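Local atomic coordinates of glycosyl hydrolase family 10 (Prevotella bryantii, PDB entry 4MGQ), a protein that probably hydrolyses internal beta-1,4-xylosidic linkages of xylan as an endo-xylanase, the piece described here being a calcium-bound carbohydrate-binding module of the larger enzyme. Residues A[66-71]-A[99-104]. Residues are numbered along the deposited sequence; the frame is centred on the assembly and turned at random.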
loop_
_atom_site.group_PDB
_atom_site.type_symbol
_atom_site.label_atom_id
_atom_site.label_comp_id
_atom_site.label_asym_id
_atom_site.label_seq_id
_atom_site.Cartn_x
_atom_site.Cartn_y
_atom_site.Cartn_z
ATOM N N TRP A 66 -4.298 9.551 0.668
ATOM C CA TRP A 66 -5.561 10.234 0.954
ATOM C C TRP A 66 -6.712 9.240 0.906
ATOM O O TRP A 66 -7.004 8.697 -0.161
ATOM C CB TRP A 66 -5.851 11.357 -0.053
ATOM C CG TRP A 66 -4.851 12.470 -0.098
ATOM C CD1 TRP A 66 -4.065 12.929 0.925
ATOM C CD2 TRP A 66 -4.538 13.270 -1.239
ATOM N NE1 TRP A 66 -3.272 13.970 0.476
ATOM C CE2 TRP A 66 -3.548 14.193 -0.849
ATOM C CE3 TRP A 66 -5.000 13.288 -2.560
ATOM C CZ2 TRP A 66 -3.015 15.133 -1.733
ATOM C CZ3 TRP A 66 -4.475 14.220 -3.435
ATOM C CH2 TRP A 66 -3.482 15.125 -3.020
ATOM N N PRO A 67 -7.370 9.007 2.050
ATOM C CA PRO A 67 -8.613 8.221 2.033
ATOM C C PRO A 67 -9.701 8.968 1.266
ATOM O O PRO A 67 -9.728 10.193 1.301
ATOM C CB PRO A 67 -8.980 8.099 3.511
ATOM C CG PRO A 67 -7.669 8.324 4.253
ATOM C CD PRO A 67 -6.981 9.387 3.416
ATOM N N GLN A 68 -10.595 8.245 0.606
ATOM C CA GLN A 68 -11.573 8.891 -0.259
ATOM C C GLN A 68 -12.947 8.252 -0.149
ATOM O O GLN A 68 -13.077 7.036 -0.237
ATOM C CB GLN A 68 -11.098 8.833 -1.711
ATOM C CG GLN A 68 -12.113 9.376 -2.709
ATOM C CD GLN A 68 -12.041 10.889 -2.839
ATOM O OE1 GLN A 68 -10.947 11.461 -2.978
ATOM N NE2 GLN A 68 -13.209 11.549 -2.819
ATOM N N GLY A 69 -13.963 9.090 0.027
ATOM C CA GLY A 69 -15.352 8.682 -0.111
ATOM C C GLY A 69 -16.039 9.687 -1.018
ATOM O O GLY A 69 -15.503 10.055 -2.063
ATOM N N ASP A 70 -17.208 10.165 -0.616
ATOM C CA ASP A 70 -17.832 11.247 -1.368
ATOM C C ASP A 70 -16.986 12.513 -1.269
ATOM O O ASP A 70 -16.990 13.330 -2.179
ATOM C CB ASP A 70 -19.253 11.491 -0.885
ATOM C CG ASP A 70 -20.227 10.447 -1.420
ATOM O OD1 ASP A 70 -20.063 10.021 -2.594
ATOM O OD2 ASP A 70 -21.148 10.057 -0.672
ATOM N N ALA A 71 -16.244 12.664 -0.173
ATOM C CA ALA A 71 -15.239 13.723 -0.072
ATOM C C ALA A 71 -13.863 13.095 0.138
ATOM O O ALA A 71 -13.760 11.939 0.542
ATOM C CB ALA A 71 -15.564 14.681 1.062
ATOM N N LEU A 99 -15.486 6.332 4.097
ATOM C CA LEU A 99 -14.411 6.299 3.105
ATOM C C LEU A 99 -14.295 4.909 2.496
ATOM O O LEU A 99 -14.300 3.914 3.229
ATOM C CB LEU A 99 -13.084 6.711 3.752
ATOM C CG LEU A 99 -13.100 8.053 4.488
ATOM C CD1 LEU A 99 -12.024 8.097 5.557
ATOM C CD2 LEU A 99 -12.928 9.199 3.490
ATOM N N LYS A 100 -14.196 4.826 1.175
ATOM C CA LYS A 100 -14.202 3.522 0.523
ATOM C C LYS A 100 -12.911 3.182 -0.225
ATOM O O LYS A 100 -12.751 2.056 -0.694
ATOM C CB LYS A 100 -15.384 3.428 -0.442
ATOM C CG LYS A 100 -15.227 4.258 -1.679
ATOM C CD LYS A 100 -16.306 3.935 -2.719
ATOM C CE LYS A 100 -17.703 4.142 -2.150
ATOM N NZ LYS A 100 -17.901 5.521 -1.596
ATOM N N GLN A 101 -11.989 4.142 -0.329
ATOM C CA GLN A 101 -10.776 3.951 -1.122
ATOM C C GLN A 101 -9.561 4.612 -0.461
ATOM O O GLN A 101 -9.697 5.655 0.172
ATOM C CB GLN A 101 -10.981 4.514 -2.533
ATOM C CG GLN A 101 -9.805 4.310 -3.473
ATOM C CD GLN A 101 -10.062 4.851 -4.872
ATOM O OE1 GLN A 101 -10.269 6.044 -5.058
ATOM N NE2 GLN A 101 -10.068 3.965 -5.853
ATOM N N LEU A 102 -8.390 3.985 -0.585
ATOM C CA LEU A 102 -7.128 4.639 -0.228
ATOM C C LEU A 102 -6.421 5.054 -1.502
ATOM O O LEU A 102 -6.132 4.213 -2.354
ATOM C CB LEU A 102 -6.209 3.710 0.581
ATOM C CG LEU A 102 -6.737 3.231 1.929
ATOM C CD1 LEU A 102 -5.649 2.410 2.636
ATOM C CD2 LEU A 102 -7.175 4.389 2.779
ATOM N N ARG A 103 -6.128 6.344 -1.624
ATOM C CA ARG A 103 -5.383 6.863 -2.774
ATOM C C ARG A 103 -3.926 7.093 -2.407
ATOM O O ARG A 103 -3.640 7.966 -1.597
ATOM C CB ARG A 103 -5.994 8.185 -3.265
ATOM C CG ARG A 103 -7.466 8.064 -3.713
ATOM C CD ARG A 103 -8.120 9.427 -3.955
ATOM N NE ARG A 103 -7.329 10.241 -4.881
ATOM C CZ ARG A 103 -7.452 11.564 -4.982
ATOM N NH1 ARG A 103 -8.327 12.215 -4.220
ATOM N NH2 ARG A 103 -6.684 12.236 -5.825
ATOM N N PHE A 104 -3.019 6.316 -2.998
ATOM C CA PHE A 104 -1.587 6.555 -2.841
ATOM C C PHE A 104 -1.168 7.581 -3.891
ATOM O O PHE A 104 -1.240 7.319 -5.089
ATOM C CB PHE A 104 -0.775 5.254 -2.985
ATOM C CG PHE A 104 -0.933 4.291 -1.830
ATOM C CD1 PHE A 104 -2.135 3.623 -1.616
ATOM C CD2 PHE A 104 0.137 4.023 -0.980
ATOM C CE1 PHE A 104 -2.280 2.724 -0.559
ATOM C CE2 PHE A 104 0.008 3.108 0.081
ATOM C CZ PHE A 104 -1.202 2.464 0.293
#
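W66, P67 and Q68 pair with R103, L102 and Q101 as antiparallel neighbours in one of the two five-stranded sheets of this carbohydrate-binding module, a beta-sandwich, and a classic beta bulge, K100 and Q101 both facing Q68, interrupts the regular pairing. W66 and R103 form a hydrogen-bonded pair in which the W66 N to R103 O bond measures 2.8 Å. P67, lacking an N-H, suits the non-hydrogen-bonded position opposite L102, where no such donor is needed toward this strand; its CA instead makes a CH...O contact with Q101 O. At the bulge, Q68 O accepts from both K100 N (2.9 Å) and Q101 N (3.1 Å), so one carbonyl serves two successive amides.

The two faces differ in character. On one, the P67 ring presents CB to L99 CD1 at 3.7 Å and, more loosely, to L102 CD2, and these compact apolar groups are buried. On the other lie W66, Q68, Q101 and R103. R103 suits its place by joining a long aliphatic stem to a flat, charged head: CD runs past Q68 CB, while W66 CE3 sits over one face of the guanidinium, offset toward its rim. Ring and guanidinium stand 76° apart, so the indole meets that face with its edge and the two do not stack flat. Beyond the pair, R103 NH2 forms a salt bridge with E34, W66 packs edge-to-face with Y74, and T72 OG1 also hydrogen-bonds Q68 OE1.

With CG anti to its backbone N (chi1 175°) and the chain bent at chi2, Q68 uses both ends of its amide: OE1 accepts from R103 NH1 at 3.0 Å, and NE2 donates to G69 O at 2.8 Å, this second bond nearly straight at 166°.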